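Local coordinates for protein NADP-dependent 2-hydroxyacid dehydrogenase (Rhizobium etli, PDB 4XCV) that probably interconverts 2-hydroxyacids and 2-oxoacids with NADPH as the hydride-carrying cofactor, which it holds in a Rossmann-type domain, at residues A139-G144 with G223-P228; M146-L151 with K174-V179; M162-I167 with T194-G199. One frame throughout, in Å; residues are numbered along the deposited sequence.

All three contacts belong to the NADPH-binding domain and gather round strand 142-146 of its parallel sheet. Contact 3 is the buried one: van der Waals touches join side chains at the starts of strands 165-169 and 196-199, and just before them, across strand 142-146. Contact 1 sits about 7 Å away, centre to centre, where the same strand begins; half in solvent, it combines a few methyl groups with a bridging water. Contact 2 lies past the other end of strand 142-146; its segments meet by carbon contacts, while backbone amides and a lysine bond the cofactor. Gly144 N lies 2.8 Å from Ile196 O, and Met146 N meets Val198 O at the same distance, which ties the three together.

Contact 1: residues A139-G144 with G223-P228; sequences AEVTVG and GALGQP
Where strand 142-146 enters the parallel sheet of the Rossmann-type domain, Val141 packs against Ala224 and Leu225 of the loop that runs from helix 213-216 to strand 229-232. The valine spreads both branches over this loop. CG1 lies anti to the backbone N (chi1 172°), which leaves CG2 beside that N, directed at the methyl of Ala224 at 4.1 Å from its CB. The same CG2 also meets Leu225 CD2 at 4.1 Å, while CG1 approaches Leu225 CD1 at 4.2 Å, one branch to one branch. The two side chains cross at about a right angle, and each also rests on Ile196 of the neighbouring strand, so a small apolar cluster covers this end of the sheet.

Ala224 CB also comes within 3.6 Å of Glu140 O, a close packing touch of methyl on carbonyl. The polar link between the segments is indirect. No hydrogen bond joins them; instead a single water gives a hydrogen to Glu140 O over 2.8 Å and accepts one from Ala224 N over 2.8 Å, satisfying two backbone groups at once. Ala224 and Leu225 occupy the middle of a type I turn from Gly223 to Gly226, closed by the bond from Gly226 N to Gly223 O at 3.0 Å, and the turn presents both side chains to the valine. A water-bridged loop laid against the start of an inner strand thus finishes the end of the parallel Rossmann sheet remote from the cofactor.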
ATOM      1  N   ALA A 139      -9.868  -9.012   0.839  1.00 12.26           N
ATOM      2  CA  ALA A 139     -10.918  -9.711   0.068  1.00 12.86           C
ATOM      3  C   ALA A 139     -12.330  -9.492   0.580  1.00 13.76           C
ATOM      4  O   ALA A 139     -13.301  -9.686  -0.159  1.00 14.63           O
ATOM      5  CB  ALA A 139     -10.604 -11.188  -0.014  1.00 13.65           C
ATOM      6  N   GLU A 140     -12.462  -9.069   1.822  1.00 13.84           N
ATOM      7  CA  GLU A 140     -13.774  -8.801   2.395  0.50 15.12           C
ATOM      8  C   GLU A 140     -14.308  -7.423   2.054  1.00 14.10           C
ATOM      9  O   GLU A 140     -15.438  -7.098   2.388  1.00 15.67           O
ATOM     10  CB  GLU A 140     -13.738  -8.982   3.927  0.50 16.76           C
ATOM     11  CG  GLU A 140     -13.523 -10.425   4.359  0.50 18.78           C
ATOM     12  CD  GLU A 140     -14.561 -11.364   3.809  0.50 21.09           C
ATOM     13  OE1 GLU A 140     -15.753 -11.002   3.830  0.50 22.86           O
ATOM     14  OE2 GLU A 140     -14.200 -12.464   3.320  0.50 25.38           O
ATOM     15  N   VAL A 141     -13.506  -6.586   1.395  1.00 12.54           N
ATOM     16  CA  VAL A 141     -13.823  -5.194   1.150  1.00 12.32           C
ATOM     17  C   VAL A 141     -13.881  -4.958  -0.355  1.00 11.56           C
ATOM     18  O   VAL A 141     -12.992  -5.413  -1.112  1.00 11.80           O
ATOM     19  CB  VAL A 141     -12.754  -4.297   1.801  1.00 12.05           C
ATOM     20  CG1 VAL A 141     -12.949  -2.841   1.393  1.00 12.19           C
ATOM     21  CG2 VAL A 141     -12.792  -4.481   3.301  1.00 13.03           C
ATOM     22  N   THR A 142     -14.920  -4.285  -0.805  1.00 11.13           N
ATOM     23  CA  THR A 142     -15.030  -3.950  -2.232  1.00 11.04           C
ATOM     24  C   THR A 142     -14.624  -2.514  -2.479  1.00 10.57           C
ATOM     25  O   THR A 142     -15.186  -1.554  -1.925  1.00 11.00           O
ATOM     26  CB  THR A 142     -16.445  -4.135  -2.735  1.00 11.66           C
ATOM     27  OG1 THR A 142     -16.798  -5.527  -2.607  1.00 13.00           O
ATOM     28  CG2 THR A 142     -16.634  -3.721  -4.202  1.00 11.82           C
ATOM     29  N   VAL A 143     -13.603  -2.379  -3.311  1.00  9.90           N
ATOM     30  CA  VAL A 143     -13.204  -1.074  -3.852  1.00  9.62           C
ATOM     31  C   VAL A 143     -13.909  -0.858  -5.188  1.00  9.65           C
ATOM     32  O   VAL A 143     -13.818  -1.698  -6.102  1.00 10.21           O
ATOM     33  CB  VAL A 143     -11.676  -0.970  -4.040  1.00  9.62           C
ATOM     34  CG1 VAL A 143     -11.337   0.436  -4.491  1.00  9.70           C
ATOM     35  CG2 VAL A 143     -10.937  -1.313  -2.755  1.00 10.06           C
ATOM     36  N   GLY A 144     -14.677   0.240  -5.267  1.00  9.47           N
ATOM     37  CA  GLY A 144     -15.360   0.645  -6.482  1.00  9.55           C
ATOM     38  C   GLY A 144     -14.608   1.769  -7.147  1.00  9.46           C
ATOM     39  O   GLY A 144     -14.545   2.877  -6.599  1.00 10.14           O
ATOM     40  N   GLY A 223     -21.028  -2.933   5.255  1.00 24.64           N
ATOM     41  CA  GLY A 223     -19.806  -3.595   4.823  1.00 24.48           C
ATOM     42  C   GLY A 223     -18.757  -3.831   5.907  1.00 24.10           C
ATOM     43  O   GLY A 223     -18.907  -3.448   7.071  1.00 24.30           O
ATOM     44  N   ALA A 224     -17.658  -4.447   5.492  1.00 23.08           N
ATOM     45  CA  ALA A 224     -16.648  -4.930   6.437  1.00 24.34           C
ATOM     46  C   ALA A 224     -15.850  -3.829   7.115  1.00 23.03           C
ATOM     47  O   ALA A 224     -15.289  -4.092   8.190  1.00 24.59           O
ATOM     48  CB  ALA A 224     -15.716  -5.928   5.730  1.00 25.07           C
ATOM     49  N   LEU A 225     -15.837  -2.625   6.555  1.00 21.40           N
ATOM     50  CA  LEU A 225     -15.254  -1.440   7.220  1.00 22.06           C
ATOM     51  C   LEU A 225     -16.160  -0.724   8.158  1.00 22.27           C
ATOM     52  O   LEU A 225     -15.742   0.283   8.786  1.00 23.97           O
ATOM     53  CB  LEU A 225     -14.842  -0.357   6.194  1.00 21.08           C
ATOM     54  CG  LEU A 225     -13.879  -0.819   5.165  1.00 20.60           C
ATOM     55  CD1 LEU A 225     -13.682   0.267   4.118  1.00 20.62           C
ATOM     56  CD2 LEU A 225     -12.569  -1.239   5.797  1.00 21.17           C
ATOM     57  N   GLY A 226     -17.439  -1.123   8.198  1.00 21.49           N
ATOM     58  CA  GLY A 226     -18.376  -0.441   9.068  1.00 22.40           C
ATOM     59  C   GLY A 226     -19.067   0.693   8.337  1.00 21.45           C
ATOM     60  O   GLY A 226     -20.296   0.661   8.120  1.00 23.66           O
ATOM     61  N   GLN A 227     -18.281   1.716   7.997  1.00 19.20           N
ATOM     62  CA  GLN A 227     -18.754   2.887   7.267  1.00 18.42           C
ATOM     63  C   GLN A 227     -17.894   3.029   6.023  1.00 16.46           C
ATOM     64  O   GLN A 227     -16.692   2.754   6.062  1.00 17.30           O
ATOM     65  CB  GLN A 227     -18.654   4.139   8.110  1.00 20.62           C
ATOM     66  CG  GLN A 227     -19.548   4.109   9.365  1.00 24.19           C
ATOM     67  CD  GLN A 227     -19.078   5.053  10.477  1.00 29.01           C
ATOM     68  OE1 GLN A 227     -17.888   5.122  10.796  1.00 32.77           O
ATOM     69  NE2 GLN A 227     -20.024   5.726  11.123  1.00 33.71           N
ATOM     70  N   PRO A 228     -18.503   3.407   4.896  1.00 14.27           N
ATOM     71  CA  PRO A 228     -17.742   3.488   3.666  1.00 13.61           C
ATOM     72  C   PRO A 228     -16.811   4.680   3.580  1.00 13.39           C
ATOM     73  O   PRO A 228     -16.904   5.634   4.346  1.00 14.50           O
ATOM     74  CB  PRO A 228     -18.837   3.560   2.597  1.00 12.94           C
ATOM     75  CG  PRO A 228     -19.957   4.253   3.286  1.00 13.74           C
ATOM     76  CD  PRO A 228     -19.901   3.801   4.711  1.00 14.52           C
TER
HETATM   77  O   HOH W   1     -17.524  -5.355   2.833  1.00 22.32           O

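Contact 2: residues M146-L151 with K174-V179; sequences MGLGIL and KTIEGV. With NDP (NADPH dihydro-nicotinamide-adenine-dinucleotide phosphate), chain B.
Leu148 sets CG beside its backbone N and opposite the carbonyl carbon (chi1 -65°), which sends CD1 out toward Lys174, whose own chain kinks at chi2 (-68°) and again at chi4 (-91°). Together the two kinks bring NZ round to the cofactor, while CB and CG of the lysine stay against the leucine. The two side chains slide past each other in opposite directions, with Leu148 CD1 3.8 Å and Leu148 CB 3.9 Å from Lys174 CG. From another direction Ile176 CD1 approaches Leu148 CD1 at 4.2 Å. At the far end of the lysine, NZ bonds O3X of the phosphate on the adenosine ribose at 2.8 Å, with a weak second bond to O1X. Thr172 O takes a further bond from the same NZ, helping to fix its position. The lysine's grip on the extra phosphate is consistent with a preference for NADP over NAD; Thr172 N also bonds NADPH.

Residues 146-151 run from the strand end through the glycine-rich turn of a Rossmann fold, matching the GxGxxG pattern, into helix 150-162. Gly149, the N-cap of that helix, brings its CA to 3.2 Å from NDP O5B, an approach that the lack of a side chain allows. Three backbone amides then hold the cofactor. Leu148 N donates to the ribose oxygen O3B, and the straighter bonds come from the first turn of the helix, from Ile150 N to O1A at 3.1 Å and from Leu151 N to O1N at 3.0 Å. Both phosphates of the bridge therefore face the helix start, whose dipole would be expected to favour their negative charge. Arg93 NH2 adds another bond to NADPH.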
ATOM      1  N   MET A 146     -14.192   4.488  -9.958  1.00 10.35           N
ATOM      2  CA  MET A 146     -14.983   5.330 -10.860  1.00 10.92           C
ATOM      3  C   MET A 146     -14.017   5.984 -11.814  1.00 10.54           C
ATOM      4  O   MET A 146     -13.206   6.849 -11.454  1.00 10.82           O
ATOM      5  CB  MET A 146     -15.814   6.366 -10.107  1.00 12.57           C
ATOM      6  CG  MET A 146     -16.771   5.685  -9.145  1.00 13.44           C
ATOM      7  SD  MET A 146     -17.897   6.800  -8.249  1.00 17.31           S
ATOM      8  CE  MET A 146     -19.200   6.983  -9.377  1.00 18.92           C
ATOM      9  N   GLY A 147     -14.117   5.535 -13.072  1.00 10.68           N
ATOM     10  CA  GLY A 147     -13.146   5.930 -14.096  1.00 10.64           C
ATOM     11  C   GLY A 147     -12.252   4.733 -14.347  1.00 10.44           C
ATOM     12  O   GLY A 147     -11.538   4.271 -13.443  1.00 10.67           O
ATOM     13  N   LEU A 148     -12.314   4.207 -15.562  1.00 10.38           N
ATOM     14  CA  LEU A 148     -11.578   3.023 -15.954  1.00 10.24           C
ATOM     15  C   LEU A 148     -10.759   3.360 -17.175  1.00 11.01           C
ATOM     16  O   LEU A 148     -10.750   2.608 -18.175  1.00 12.47           O
ATOM     17  CB  LEU A 148     -12.538   1.864 -16.211  1.00 10.60           C
ATOM     18  CG  LEU A 148     -13.288   1.390 -14.987  1.00 10.54           C
ATOM     19  CD1 LEU A 148     -14.228   0.290 -15.394  1.00 10.94           C
ATOM     20  CD2 LEU A 148     -12.363   0.952 -13.833  1.00 10.71           C
ATOM     21  N   GLY A 149     -10.058   4.485 -17.125  1.00 10.56           N
ATOM     22  CA  GLY A 149      -9.181   4.917 -18.222  1.00 10.96           C
ATOM     23  C   GLY A 149      -7.759   4.486 -17.920  1.00 10.75           C
ATOM     24  O   GLY A 149      -7.523   3.416 -17.321  1.00 10.30           O
ATOM     25  N   ILE A 150      -6.798   5.284 -18.331  1.00 11.02           N
ATOM     26  CA  ILE A 150      -5.403   4.945 -18.121  1.00 11.86           C
ATOM     27  C   ILE A 150      -5.133   4.726 -16.627  1.00 10.91           C
ATOM     28  O   ILE A 150      -4.551   3.714 -16.223  1.00 11.07           O
ATOM     29  CB  ILE A 150      -4.516   6.054 -18.663  1.00 13.33           C
ATOM     30  CG1 ILE A 150      -4.686   6.212 -20.190  1.00 15.65           C
ATOM     31  CG2 ILE A 150      -3.087   5.834 -18.247  1.00 13.78           C
ATOM     32  CD1 ILE A 150      -4.147   5.110 -21.033  1.00 17.56           C
ATOM     33  N   LEU A 151      -5.626   5.638 -15.779  1.00 10.06           N
ATOM     34  CA  LEU A 151      -5.348   5.539 -14.361  1.00  9.78           C
ATOM     35  C   LEU A 151      -6.210   4.469 -13.702  1.00  9.42           C
ATOM     36  O   LEU A 151      -5.692   3.631 -12.976  1.00  9.35           O
ATOM     37  CB  LEU A 151      -5.530   6.899 -13.683  1.00 10.20           C
ATOM     38  CG  LEU A 151      -4.627   7.978 -14.182  1.00 10.83           C
ATOM     39  CD1 LEU A 151      -4.897   9.284 -13.430  1.00 11.02           C
ATOM     40  CD2 LEU A 151      -3.144   7.608 -14.137  1.00 11.16           C
ATOM     41  N   LYS A 174     -16.695  -1.343 -19.402  1.00 15.59           N
ATOM     42  CA  LYS A 174     -15.467  -2.051 -19.837  1.00 17.94           C
ATOM     43  C   LYS A 174     -15.596  -3.542 -19.646  1.00 19.85           C
ATOM     44  O   LYS A 174     -16.437  -4.058 -18.865  1.00 22.87           O
ATOM     45  CB  LYS A 174     -14.285  -1.595 -19.014  1.00 19.37           C
ATOM     46  CG  LYS A 174     -14.051  -0.157 -19.132  1.00 19.62           C
ATOM     47  CD  LYS A 174     -13.583   0.246 -20.514  1.00 20.87           C
ATOM     48  CE  LYS A 174     -13.558   1.754 -20.638  1.00 21.93           C
ATOM     49  NZ  LYS A 174     -14.888   2.233 -21.161  1.00 20.34           N
ATOM     50  N   THR A 175     -14.776  -4.306 -20.337  1.00 19.50           N
ATOM     51  CA  THR A 175     -14.651  -5.690 -19.994  1.00 20.84           C
ATOM     52  C   THR A 175     -13.261  -5.869 -19.351  1.00 20.90           C
ATOM     53  O   THR A 175     -12.242  -5.583 -19.964  1.00 22.80           O
ATOM     54  CB  THR A 175     -14.857  -6.591 -21.233  1.00 23.20           C
ATOM     55  OG1 THR A 175     -16.167  -6.356 -21.770  1.00 24.99           O
ATOM     56  CG2 THR A 175     -14.761  -8.033 -20.870  1.00 25.70           C
ATOM     57  N   ILE A 176     -13.251  -6.309 -18.103  1.00 19.39           N
ATOM     58  CA  ILE A 176     -11.988  -6.511 -17.341  1.00 18.61           C
ATOM     59  C   ILE A 176     -12.163  -7.856 -16.647  1.00 19.56           C
ATOM     60  O   ILE A 176     -13.041  -8.017 -15.812  1.00 19.01           O
ATOM     61  CB  ILE A 176     -11.747  -5.401 -16.272  1.00 17.35           C
ATOM     62  CG1 ILE A 176     -11.652  -4.005 -16.911  1.00 17.60           C
ATOM     63  CG2 ILE A 176     -10.487  -5.746 -15.449  1.00 16.94           C
ATOM     64  CD1 ILE A 176     -11.536  -2.863 -15.943  1.00 17.47           C
ATOM     65  N   GLU A 177     -11.297  -8.839 -16.941  1.00 22.58           N
ATOM     66  CA  GLU A 177     -11.440 -10.151 -16.288  1.00 25.12           C
ATOM     67  C   GLU A 177     -11.358 -10.114 -14.790  1.00 23.72           C
ATOM     68  O   GLU A 177     -10.468  -9.489 -14.229  1.00 23.21           O
ATOM     69  CB  GLU A 177     -10.387 -11.128 -16.843  1.00 30.26           C
ATOM     70  CG  GLU A 177     -10.603 -12.586 -16.398  1.00 35.18           C
ATOM     71  CD  GLU A 177     -11.595 -13.364 -17.265  1.00 41.09           C
ATOM     72  OE1 GLU A 177     -12.564 -12.771 -17.804  1.00 46.81           O
ATOM     73  OE2 GLU A 177     -11.403 -14.599 -17.416  1.00 50.45           O
ATOM     74  N   GLY A 178     -12.295 -10.770 -14.106  1.00 22.46           N
ATOM     75  CA  GLY A 178     -12.309 -10.797 -12.648  1.00 22.34           C
ATOM     76  C   GLY A 178     -12.863  -9.611 -11.918  1.00 20.96           C
ATOM     77  O   GLY A 178     -12.793  -9.543 -10.690  1.00 22.85           O
ATOM     78  N   VAL A 179     -13.381  -8.636 -12.682  1.00 19.91           N
ATOM     79  CA  VAL A 179     -13.843  -7.399 -12.138  1.00 17.93           C
ATOM     80  C   VAL A 179     -15.203  -7.114 -12.731  1.00 16.64           C
ATOM     81  O   VAL A 179     -15.338  -6.975 -13.941  1.00 18.50           O
ATOM     82  CB  VAL A 179     -12.860  -6.259 -12.498  1.00 16.64           C
ATOM     83  CG1 VAL A 179     -13.359  -4.930 -12.018  1.00 15.13           C
ATOM     84  CG2 VAL A 179     -11.476  -6.548 -11.910  1.00 17.27           C
TER
HETATM   85  PA  NDP B 401      -9.069   8.723 -19.164  1.00 10.13           P
HETATM   86  O1A NDP B 401      -8.117   7.686 -19.674  1.00 10.59           O
HETATM   87  O2A NDP B 401      -9.647   9.764 -20.100  1.00 11.81           O
HETATM   88  O5B NDP B 401     -10.263   7.935 -18.447  1.00  9.86           O
HETATM   89  C5B NDP B 401     -11.404   8.667 -17.989  1.00 10.21           C
HETATM   90  C4B NDP B 401     -12.385   7.660 -17.438  1.00  9.66           C
HETATM   91  O4B NDP B 401     -13.469   8.381 -16.859  1.00  9.81           O
HETATM   92  C3B NDP B 401     -12.944   6.758 -18.513  1.00  9.27           C
HETATM   93  O3B NDP B 401     -13.134   5.425 -17.996  1.00  9.61           O
HETATM   94  C2B NDP B 401     -14.266   7.424 -18.787  1.00  9.45           C
HETATM   95  O2B NDP B 401     -15.306   6.547 -19.298  1.00 10.19           O
HETATM   96  C1B NDP B 401     -14.662   7.886 -17.386  1.00  9.23           C
HETATM   97  N9A NDP B 401     -15.687   8.932 -17.390  1.00  9.95           N
HETATM   98  C8A NDP B 401     -15.554  10.148 -17.956  1.00 10.27           C
HETATM   99  N7A NDP B 401     -16.744  10.816 -17.857  1.00 10.85           N
HETATM  100  C5A NDP B 401     -17.620   9.958 -17.253  1.00 10.80           C
HETATM  101  C6A NDP B 401     -18.978  10.027 -16.944  1.00 11.96           C
HETATM  102  N6A NDP B 401     -19.686  11.135 -17.164  1.00 14.36           N
HETATM  103  N1A NDP B 401     -19.546   8.961 -16.367  1.00 12.10           N
HETATM  104  C2A NDP B 401     -18.828   7.846 -16.110  1.00 11.26           C
HETATM  105  N3A NDP B 401     -17.522   7.699 -16.389  1.00 10.68           N
HETATM  106  C4A NDP B 401     -16.959   8.787 -16.957  1.00 10.42           C
HETATM  107  O3  NDP B 401      -8.401   9.535 -17.947  1.00 10.10           O
HETATM  108  PN  NDP B 401      -7.207   9.100 -16.963  1.00 10.01           P
HETATM  109  O1N NDP B 401      -7.579   7.779 -16.378  1.00  9.85           O
HETATM  110  O2N NDP B 401      -5.919   9.170 -17.635  1.00 11.10           O
HETATM  111  O5D NDP B 401      -7.256  10.271 -15.906  1.00 10.24           O
HETATM  112  C5D NDP B 401      -8.461  10.555 -15.182  1.00 10.87           C
HETATM  113  C4D NDP B 401      -8.303  11.959 -14.584  1.00 11.16           C
HETATM  114  O4D NDP B 401      -7.349  11.938 -13.532  1.00 10.95           O
HETATM  115  C3D NDP B 401      -7.771  13.008 -15.521  1.00 12.09           C
HETATM  116  O3D NDP B 401      -8.817  13.564 -16.338  1.00 14.52           O
HETATM  117  C2D NDP B 401      -7.144  14.038 -14.597  1.00 12.13           C
HETATM  118  O2D NDP B 401      -8.103  15.088 -14.324  1.00 16.05           O
HETATM  119  C1D NDP B 401      -6.918  13.289 -13.315  1.00 10.88           C
HETATM  120  N1N NDP B 401      -5.528  13.208 -12.858  1.00 10.24           N
HETATM  121  C2N NDP B 401      -5.194  13.578 -11.580  1.00 11.17           C
HETATM  122  C3N NDP B 401      -3.906  13.610 -11.165  1.00 12.05           C
HETATM  123  C7N NDP B 401      -3.530  13.952  -9.818  1.00 14.49           C
HETATM  124  O7N NDP B 401      -2.341  14.306  -9.640  1.00 21.82           O
HETATM  125  N7N NDP B 401      -4.353  13.883  -8.787  1.00 12.74           N
HETATM  126  C4N NDP B 401      -2.827  13.164 -12.073  1.00 11.78           C
HETATM  127  C5N NDP B 401      -3.306  12.762 -13.383  1.00 11.23           C
HETATM  128  C6N NDP B 401      -4.559  12.804 -13.778  1.00 11.02           C
HETATM  129  P2B NDP B 401     -15.073   5.757 -20.695  1.00 10.69           P
HETATM  130  O1X NDP B 401     -16.409   5.181 -21.034  1.00 12.16           O
HETATM  131  O2X NDP B 401     -14.591   6.804 -21.684  1.00 12.34           O
HETATM  132  O3X NDP B 401     -14.006   4.769 -20.455  1.00 12.18           O

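Contact 3: residues M162-I167 with T194-G199; sequences MGFNVI and TDILVG
Ile167 and Thr194 make the tight half of this contact, with Ile167 CD1 3.6 Å from Thr194 OG1, whereas Phe164 and Ile196 meet more loosely, at 4.4 Å from Phe164 CE1 to Ile196 CD1. All four residues are buried. Strands 165-169 and 196-199 are not neighbours: strand 142-146 runs between them, and only side chains reaching over it can touch. The two pairs do so on opposite faces of the sheet, Phe164 packing on Val143 and Ile167 on Thr142, whose side chains point to opposite sides of the middle strand. Ile167 manages its reach by tucking CG1 between its backbone N and carbonyl carbon (chi1 62°) and then extending CD1 straight out to the threonine. On the other face the phenylalanine is also packed by Leu159 of helix 150-162 and by Cys111 of helix 100-116.

The more open side lies next to the looser pair, at the partly exposed Gly163, which ends helix 150-162 in a Schellman motif, and at Asn165, likewise partly exposed. Since Thr194 OG1 is already hydrogen-bonded to Phe190 O, its meeting with the isoleucine methyl is van der Waals contact, and the two segments adhere here by shape and burial alone.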
ATOM      1  N   MET A 162      -3.399  -7.016  -4.588  1.00 10.64           N
ATOM      2  CA  MET A 162      -3.321  -6.916  -3.152  1.00 10.82           C
ATOM      3  C   MET A 162      -4.408  -7.689  -2.425  1.00 11.00           C
ATOM      4  O   MET A 162      -4.274  -7.907  -1.230  1.00 11.29           O
ATOM      5  CB  MET A 162      -3.341  -5.426  -2.735  1.00 10.96           C
ATOM      6  CG  MET A 162      -2.076  -4.658  -3.095  1.00 11.18           C
ATOM      7  SD  MET A 162      -0.535  -5.459  -2.583  1.00 12.03           S
ATOM      8  CE  MET A 162      -0.796  -5.569  -0.812  1.00 12.17           C
ATOM      9  N   GLY A 163      -5.483  -8.058  -3.100  1.00 10.65           N
ATOM     10  CA  GLY A 163      -6.471  -8.946  -2.541  1.00 11.02           C
ATOM     11  C   GLY A 163      -7.865  -8.343  -2.445  1.00 10.89           C
ATOM     12  O   GLY A 163      -8.787  -9.033  -2.067  1.00 11.80           O
ATOM     13  N   PHE A 164      -8.027  -7.053  -2.750  1.00 10.17           N
ATOM     14  CA  PHE A 164      -9.360  -6.446  -2.657  1.00 10.32           C
ATOM     15  C   PHE A 164     -10.306  -7.071  -3.650  1.00 10.85           C
ATOM     16  O   PHE A 164      -9.906  -7.479  -4.730  1.00 11.44           O
ATOM     17  CB  PHE A 164      -9.285  -4.951  -2.948  1.00 10.04           C
ATOM     18  CG  PHE A 164      -8.654  -4.146  -1.855  1.00 10.28           C
ATOM     19  CD1 PHE A 164      -9.389  -3.797  -0.720  1.00 10.30           C
ATOM     20  CD2 PHE A 164      -7.334  -3.733  -1.953  1.00 10.36           C
ATOM     21  CE1 PHE A 164      -8.833  -3.024   0.267  1.00 10.82           C
ATOM     22  CE2 PHE A 164      -6.747  -2.993  -0.947  1.00 10.40           C
ATOM     23  CZ  PHE A 164      -7.509  -2.634   0.159  1.00 10.63           C
ATOM     24  N   ASN A 165     -11.585  -7.095  -3.300  1.00 10.96           N
ATOM     25  CA  ASN A 165     -12.618  -7.278  -4.335  1.00 11.52           C
ATOM     26  C   ASN A 165     -12.714  -5.915  -5.015  1.00 10.82           C
ATOM     27  O   ASN A 165     -12.703  -4.903  -4.339  1.00 11.40           O
ATOM     28  CB  ASN A 165     -13.951  -7.701  -3.702  1.00 12.67           C
ATOM     29  CG  ASN A 165     -14.969  -8.050  -4.736  1.00 14.10           C
ATOM     30  OD1 ASN A 165     -14.705  -8.864  -5.614  1.00 15.95           O
ATOM     31  ND2 ASN A 165     -16.107  -7.419  -4.680  1.00 14.72           N
ATOM     32  N   VAL A 166     -12.752  -5.890  -6.341  1.00 10.74           N
ATOM     33  CA  VAL A 166     -12.799  -4.645  -7.070  1.00 10.47           C
ATOM     34  C   VAL A 166     -13.913  -4.686  -8.086  1.00 10.62           C
ATOM     35  O   VAL A 166     -14.084  -5.666  -8.776  1.00 11.40           O
ATOM     36  CB  VAL A 166     -11.450  -4.365  -7.780  1.00 10.41           C
ATOM     37  CG1 VAL A 166     -11.484  -3.016  -8.490  1.00 10.84           C
ATOM     38  CG2 VAL A 166     -10.277  -4.441  -6.793  1.00 10.70           C
ATOM     39  N   ILE A 167     -14.643  -3.580  -8.175  1.00  9.87           N
ATOM     40  CA  ILE A 167     -15.657  -3.381  -9.214  1.00 10.25           C
ATOM     41  C   ILE A 167     -15.370  -2.030  -9.868  1.00  9.77           C
ATOM     42  O   ILE A 167     -14.672  -1.195  -9.285  1.00  9.97           O
ATOM     43  CB  ILE A 167     -17.088  -3.477  -8.672  1.00 10.91           C
ATOM     44  CG1 ILE A 167     -17.384  -2.408  -7.628  1.00 11.21           C
ATOM     45  CG2 ILE A 167     -17.301  -4.858  -8.100  1.00 11.57           C
ATOM     46  CD1 ILE A 167     -18.806  -2.401  -7.072  1.00 11.88           C
ATOM     47  N   THR A 194     -20.272  -0.766  -3.053  1.00 13.57           N
ATOM     48  CA  THR A 194     -18.940  -0.187  -2.834  1.00 12.68           C
ATOM     49  C   THR A 194     -18.699   0.182  -1.358  1.00 12.38           C
ATOM     50  O   THR A 194     -19.475   0.928  -0.781  1.00 13.22           O
ATOM     51  CB  THR A 194     -18.749   1.045  -3.722  1.00 12.37           C
ATOM     52  OG1 THR A 194     -18.815   0.642  -5.086  1.00 12.92           O
ATOM     53  CG2 THR A 194     -17.429   1.693  -3.486  1.00 11.96           C
ATOM     54  N   ASP A 195     -17.609  -0.346  -0.817  1.00 11.91           N
ATOM     55  CA  ASP A 195     -17.109   0.020   0.527  1.00 12.19           C
ATOM     56  C   ASP A 195     -16.106   1.191   0.474  1.00 11.54           C
ATOM     57  O   ASP A 195     -16.113   2.042   1.348  1.00 12.21           O
ATOM     58  CB  ASP A 195     -16.447  -1.175   1.180  1.00 12.60           C
ATOM     59  CG  ASP A 195     -17.388  -2.334   1.368  1.00 13.65           C
ATOM     60  OD1 ASP A 195     -18.486  -2.149   1.970  1.00 15.08           O
ATOM     61  OD2 ASP A 195     -17.016  -3.462   0.944  1.00 13.84           O
ATOM     62  N   ILE A 196     -15.193   1.147  -0.489  1.00 10.51           N
ATOM     63  CA  ILE A 196     -14.232   2.240  -0.702  1.00 10.27           C
ATOM     64  C   ILE A 196     -14.395   2.728  -2.133  1.00  9.99           C
ATOM     65  O   ILE A 196     -14.169   1.983  -3.072  1.00 10.40           O
ATOM     66  CB  ILE A 196     -12.763   1.767  -0.456  1.00 10.51           C
ATOM     67  CG1 ILE A 196     -12.563   1.123   0.923  1.00 11.32           C
ATOM     68  CG2 ILE A 196     -11.821   2.931  -0.736  1.00 10.34           C
ATOM     69  CD1 ILE A 196     -11.137   0.633   1.116  1.00 11.96           C
ATOM     70  N   LEU A 197     -14.843   3.978  -2.271  1.00 10.12           N
ATOM     71  CA  LEU A 197     -15.015   4.585  -3.581  1.00 10.31           C
ATOM     72  C   LEU A 197     -13.690   5.238  -3.961  1.00  9.95           C
ATOM     73  O   LEU A 197     -13.206   6.062  -3.191  1.00 10.16           O
ATOM     74  CB  LEU A 197     -16.130   5.624  -3.530  0.50 10.64           C
ATOM     75  CG  LEU A 197     -16.542   6.317  -4.845  0.50 10.69           C
ATOM     76  CD1 LEU A 197     -17.859   7.075  -4.588  0.50 11.16           C
ATOM     77  CD2 LEU A 197     -15.468   7.231  -5.458  0.50 10.45           C
ATOM     78  N   VAL A 198     -13.131   4.891  -5.125  1.00  9.52           N
ATOM     79  CA  VAL A 198     -11.934   5.542  -5.670  1.00  9.39           C
ATOM     80  C   VAL A 198     -12.302   6.351  -6.910  1.00  9.46           C
ATOM     81  O   VAL A 198     -12.694   5.785  -7.914  1.00 10.30           O
ATOM     82  CB  VAL A 198     -10.832   4.502  -5.971  1.00  9.73           C
ATOM     83  CG1 VAL A 198      -9.655   5.099  -6.765  1.00 10.41           C
ATOM     84  CG2 VAL A 198     -10.358   3.862  -4.682  1.00  9.91           C
ATOM     85  N   GLY A 199     -12.134   7.658  -6.801  1.00  9.16           N
ATOM     86  CA  GLY A 199     -12.471   8.581  -7.908  1.00  9.10           C
ATOM     87  C   GLY A 199     -11.288   8.899  -8.785  1.00  8.84           C
ATOM     88  O   GLY A 199     -10.328   9.535  -8.324  1.00  8.96           O
TER